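Local coordinates for interphotoreceptor retinoid-binding protein (Xenopus laevis, PDB 1J7X) that probably binds retinoids and carries them across the space between the photoreceptors and the pigment epithelium of the retina, at residues T237-F249 with L254-S266. Numbering follows the deposited sequence.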
loop_
_atom_site.group_PDB
_atom_site.type_symbol
_atom_site.label_atom_id
_atom_site.label_comp_id
_atom_site.label_asym_id
_atom_site.label_seq_id
_atom_site.Cartn_x
_atom_site.Cartn_y
_atom_site.Cartn_z
ATOM N N THR A 237 -1.546 -3.615 -9.037
ATOM C CA THR A 237 -0.804 -2.404 -8.718
ATOM C C THR A 237 0.709 -2.568 -8.707
ATOM O O THR A 237 1.187 -3.693 -8.905
ATOM C CB THR A 237 -1.334 -1.777 -7.433
ATOM O OG1 THR A 237 -1.109 -2.603 -6.315
ATOM C CG2 THR A 237 -2.910 -1.564 -7.523
ATOM N N SER A 238 1.432 -1.485 -8.446
ATOM C CA SER A 238 2.858 -1.459 -8.619
ATOM C C SER A 238 3.639 -2.361 -7.706
ATOM O O SER A 238 4.679 -2.712 -8.077
ATOM C CB SER A 238 3.381 -0.009 -8.481
ATOM O OG SER A 238 3.319 0.411 -7.164
ATOM N N GLY A 239 3.117 -2.719 -6.532
ATOM C CA GLY A 239 3.830 -3.520 -5.570
ATOM C C GLY A 239 4.885 -2.783 -4.850
ATOM O O GLY A 239 5.935 -3.363 -4.434
ATOM N N ASN A 240 4.724 -1.479 -4.683
ATOM C CA ASN A 240 5.703 -0.690 -3.961
ATOM C C ASN A 240 5.122 -0.276 -2.670
ATOM O O ASN A 240 4.373 0.680 -2.648
ATOM C CB ASN A 240 6.033 0.584 -4.757
ATOM C CG ASN A 240 6.667 0.308 -6.136
ATOM O OD1 ASN A 240 6.710 1.201 -6.993
ATOM N ND2 ASN A 240 7.136 -0.926 -6.351
ATOM N N LEU A 241 5.370 -0.985 -1.601
ATOM C CA LEU A 241 4.875 -0.630 -0.264
ATOM C C LEU A 241 6.095 -0.251 0.601
ATOM O O LEU A 241 7.223 -0.665 0.312
ATOM C CB LEU A 241 4.193 -1.805 0.396
ATOM C CG LEU A 241 2.917 -2.311 -0.254
ATOM C CD1 LEU A 241 2.305 -3.502 0.493
ATOM C CD2 LEU A 241 1.839 -1.221 -0.266
HETATM N N MSE A 242 5.868 0.491 1.675
HETATM C CA MSE A 242 6.984 0.954 2.502
HETATM C C MSE A 242 7.160 -0.015 3.674
HETATM O O MSE A 242 7.176 0.392 4.844
HETATM C CB MSE A 242 6.681 2.366 3.005
HETATM C CG MSE A 242 6.612 3.383 1.966
HETATM SE SE MSE A 242 6.510 5.132 2.720
HETATM C CE MSE A 242 8.069 5.106 3.594
ATOM N N HIS A 243 7.279 -1.320 3.386
ATOM C CA HIS A 243 7.451 -2.330 4.414
ATOM C C HIS A 243 8.858 -2.927 4.463
ATOM O O HIS A 243 9.099 -3.818 5.252
ATOM C CB HIS A 243 6.422 -3.452 4.214
ATOM C CG HIS A 243 5.005 -2.981 4.280
ATOM N ND1 HIS A 243 3.954 -3.743 3.821
ATOM C CD2 HIS A 243 4.460 -1.832 4.747
ATOM C CE1 HIS A 243 2.812 -3.122 4.059
ATOM N NE2 HIS A 243 3.092 -1.937 4.574
ATOM N N SER A 244 9.751 -2.561 3.656
ATOM C CA SER A 244 11.113 -3.137 3.614
ATOM C C SER A 244 12.196 -2.101 3.739
ATOM O O SER A 244 11.953 -0.886 3.654
ATOM C CB SER A 244 11.317 -3.882 2.334
ATOM O OG SER A 244 10.221 -4.789 2.029
ATOM N N LYS A 245 13.422 -2.584 3.907
ATOM C CA LYS A 245 14.629 -1.730 3.935
ATOM C C LYS A 245 15.697 -2.481 3.139
ATOM O O LYS A 245 15.676 -3.731 3.040
ATOM C CB LYS A 245 15.072 -1.515 5.384
ATOM C CG LYS A 245 14.110 -0.641 6.191
ATOM C CD LYS A 245 14.687 -0.169 7.548
ATOM C CE LYS A 245 13.963 1.071 8.135
ATOM N NZ LYS A 245 14.617 1.617 9.415
ATOM N N VAL A 246 16.590 -1.742 2.574
ATOM C CA VAL A 246 17.631 -2.272 1.792
ATOM C C VAL A 246 18.929 -2.294 2.592
ATOM O O VAL A 246 19.275 -1.296 3.249
ATOM C CB VAL A 246 17.818 -1.515 0.524
ATOM C CG1 VAL A 246 18.883 -2.141 -0.355
ATOM C CG2 VAL A 246 16.464 -1.510 -0.270
ATOM N N PHE A 247 19.665 -3.423 2.505
ATOM C CA PHE A 247 20.960 -3.588 3.192
ATOM C C PHE A 247 22.040 -3.984 2.213
ATOM O O PHE A 247 21.963 -5.002 1.584
ATOM C CB PHE A 247 20.829 -4.637 4.297
ATOM C CG PHE A 247 19.779 -4.322 5.334
ATOM C CD1 PHE A 247 18.440 -4.642 5.147
ATOM C CD2 PHE A 247 20.144 -3.798 6.581
ATOM C CE1 PHE A 247 17.498 -4.302 6.052
ATOM C CE2 PHE A 247 19.163 -3.583 7.585
ATOM C CZ PHE A 247 17.847 -3.820 7.303
ATOM N N PRO A 248 23.052 -3.156 2.037
ATOM C CA PRO A 248 24.083 -3.425 1.074
ATOM C C PRO A 248 25.002 -4.431 1.659
ATOM O O PRO A 248 24.987 -4.621 2.885
ATOM C CB PRO A 248 24.770 -2.043 0.919
ATOM C CG PRO A 248 24.712 -1.558 2.305
ATOM C CD PRO A 248 23.267 -1.888 2.720
ATOM N N PHE A 249 25.624 -5.189 0.799
ATOM C CA PHE A 249 26.597 -6.177 1.255
ATOM C C PHE A 249 27.950 -5.518 1.060
ATOM O O PHE A 249 28.409 -5.399 -0.107
ATOM C CB PHE A 249 26.557 -7.470 0.418
ATOM C CG PHE A 249 25.342 -8.372 0.730
ATOM C CD1 PHE A 249 25.223 -8.978 1.946
ATOM C CD2 PHE A 249 24.334 -8.520 -0.172
ATOM C CE1 PHE A 249 24.100 -9.713 2.268
ATOM C CE2 PHE A 249 23.250 -9.308 0.092
ATOM C CZ PHE A 249 23.137 -9.883 1.348
ATOM N N LEU A 254 26.299 -6.100 -4.539
ATOM C CA LEU A 254 24.987 -6.723 -4.160
ATOM C C LEU A 254 24.402 -6.129 -2.987
ATOM O O LEU A 254 25.055 -5.561 -2.155
ATOM C CB LEU A 254 25.129 -8.240 -3.870
ATOM C CG LEU A 254 25.418 -9.091 -5.087
ATOM C CD1 LEU A 254 25.606 -10.565 -4.627
ATOM C CD2 LEU A 254 24.367 -9.005 -6.083
ATOM N N SER A 255 23.076 -6.250 -2.891
ATOM C CA SER A 255 22.378 -5.816 -1.709
ATOM C C SER A 255 21.209 -6.730 -1.444
ATOM O O SER A 255 20.859 -7.602 -2.336
ATOM C CB SER A 255 21.877 -4.407 -1.882
ATOM O OG SER A 255 20.813 -4.468 -2.798
ATOM N N VAL A 256 20.664 -6.615 -0.248
ATOM C CA VAL A 256 19.455 -7.367 0.075
ATOM C C VAL A 256 18.295 -6.486 0.570
ATOM O O VAL A 256 18.433 -5.653 1.433
ATOM C CB VAL A 256 19.739 -8.571 1.038
ATOM C CG1 VAL A 256 20.076 -8.035 2.429
ATOM C CG2 VAL A 256 18.524 -9.496 1.177
ATOM N N THR A 257 17.086 -6.636 -0.012
ATOM C CA THR A 257 15.913 -5.962 0.463
ATOM C C THR A 257 15.187 -6.875 1.318
ATOM O O THR A 257 14.949 -8.051 0.950
ATOM C CB THR A 257 14.920 -5.572 -0.711
ATOM O OG1 THR A 257 15.587 -4.759 -1.635
ATOM C CG2 THR A 257 13.731 -4.770 -0.167
ATOM N N VAL A 258 14.970 -6.398 2.518
ATOM C CA VAL A 258 14.339 -7.183 3.560
ATOM C C VAL A 258 13.075 -6.593 4.128
ATOM O O VAL A 258 13.052 -5.430 4.552
ATOM C CB VAL A 258 15.353 -7.407 4.738
ATOM C CG1 VAL A 258 14.717 -8.232 5.797
ATOM C CG2 VAL A 258 16.604 -8.043 4.219
ATOM N N PRO A 259 11.968 -7.349 4.117
ATOM C CA PRO A 259 10.770 -6.803 4.713
ATOM C C PRO A 259 10.918 -6.740 6.198
ATOM O O PRO A 259 11.251 -7.729 6.749
ATOM C CB PRO A 259 9.686 -7.788 4.291
ATOM C CG PRO A 259 10.462 -9.104 4.140
ATOM C CD PRO A 259 11.719 -8.671 3.515
ATOM N N ILE A 260 10.825 -5.558 6.791
ATOM C CA ILE A 260 10.956 -5.408 8.234
ATOM C C ILE A 260 9.603 -5.309 8.884
ATOM O O ILE A 260 9.469 -5.376 10.084
ATOM C CB ILE A 260 11.759 -4.168 8.577
ATOM C CG1 ILE A 260 10.957 -2.898 8.112
ATOM C CG2 ILE A 260 13.153 -4.155 7.921
ATOM C CD1 ILE A 260 11.580 -1.590 8.574
ATOM N N ILE A 261 8.534 -5.209 8.093
ATOM C CA ILE A 261 7.242 -5.108 8.660
ATOM C C ILE A 261 6.310 -6.099 8.083
ATOM O O ILE A 261 6.301 -6.300 6.825
ATOM C CB ILE A 261 6.715 -3.669 8.289
ATOM C CG1 ILE A 261 7.334 -2.624 9.184
ATOM C CG2 ILE A 261 5.224 -3.616 8.392
ATOM C CD1 ILE A 261 7.174 -1.209 8.732
ATOM N N ASN A 262 5.435 -6.653 8.877
ATOM C CA ASN A 262 4.400 -7.538 8.389
ATOM C C ASN A 262 3.106 -6.783 8.546
ATOM O O ASN A 262 2.939 -6.016 9.546
ATOM C CB ASN A 262 4.360 -8.901 9.163
ATOM C CG ASN A 262 5.141 -9.990 8.418
ATOM O OD1 ASN A 262 5.351 -9.861 7.163
ATOM N ND2 ASN A 262 5.726 -10.907 9.136
ATOM N N PHE A 263 2.228 -6.964 7.572
ATOM C CA PHE A 263 0.976 -6.276 7.508
ATOM C C PHE A 263 -0.132 -7.305 7.552
ATOM O O PHE A 263 -0.338 -8.116 6.611
ATOM C CB PHE A 263 0.924 -5.441 6.213
ATOM C CG PHE A 263 -0.312 -4.604 6.029
ATOM C CD1 PHE A 263 -1.569 -5.204 5.745
ATOM C CD2 PHE A 263 -0.199 -3.236 5.986
ATOM C CE1 PHE A 263 -2.597 -4.366 5.348
ATOM C CE2 PHE A 263 -1.274 -2.386 5.753
ATOM C CZ PHE A 263 -2.485 -2.966 5.372
ATOM N N ILE A 264 -0.800 -7.401 8.724
ATOM C CA ILE A 264 -1.844 -8.382 8.933
ATOM C C ILE A 264 -3.187 -7.742 8.929
ATOM O O ILE A 264 -3.421 -6.807 9.739
ATOM C CB ILE A 264 -1.590 -9.174 10.321
ATOM C CG1 ILE A 264 -0.170 -9.625 10.413
ATOM C CG2 ILE A 264 -2.619 -10.235 10.449
ATOM C CD1 ILE A 264 0.192 -10.202 11.791
ATOM N N ASP A 265 -4.015 -8.087 7.933
ATOM C CA ASP A 265 -5.285 -7.413 7.758
ATOM C C ASP A 265 -6.308 -7.890 8.734
ATOM O O ASP A 265 -6.040 -8.804 9.576
ATOM C CB ASP A 265 -5.827 -7.439 6.350
ATOM C CG ASP A 265 -6.125 -8.801 5.889
ATOM O OD1 ASP A 265 -6.591 -9.722 6.754
ATOM O OD2 ASP A 265 -5.930 -9.005 4.643
ATOM N N SER A 266 -7.480 -7.281 8.609
ATOM C CA SER A 266 -8.546 -7.590 9.568
ATOM C C SER A 266 -9.107 -9.035 9.482
ATOM O O SER A 266 -9.982 -9.419 10.296
ATOM C CB SER A 266 -9.676 -6.543 9.452
ATOM O OG SER A 266 -10.328 -6.698 8.246
#
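The carbonyl of His-243 takes two backbone donors at once, Ile-260 N at 2.9 Å from His-243 O and Ile-261 N at 3.2 Å from the same oxygen, so that two successive residues at the break in the second strand share one acceptor just before the first strand begins. The imidazole of His-243 is sandwiched: CG2 of Ile-261 lies over one face, 4.1 Å from His-243 CD2, while CB of Leu-241 covers the opposite face. At the far end of the ring His-243 CE1 comes to 3.6 Å from Phe-263 CD2; the two rings, inclined by 28°, are offset too far for a real stack.

Ile-260 turns CD1 against the extended stem of Lys-245, meeting its CG, CD and CE, while the ammonium goes on to Gln-181. Between here and the turn the strands pair regularly, Lys-245 with Val-258 and Phe-247 with Val-256, each exchanging two backbone bonds.

At the turn, Phe-249 N binds Leu-254 O at 3.0 Å. With CG anti to its own carbonyl carbon (chi1 -75°), the Phe-249 ring folds back across the partner strand, where CZ lies 3.7 Å from Val-256 CB and CE2 lies 3.6 Å from Ser-255 C. Phe-247 brings CD1 to within 4.0 Å of Val-258 CG2. Both phenylalanines also pack on helix 2-18, which links this end of the pair to the N-terminal helices.

The whole is an antiparallel beta hairpin, 244-248 with 254-265, in one sheet with strands 64-67 and 173-179; its long second strand has a bulge-like break at Ile-260, where the first strand peels away.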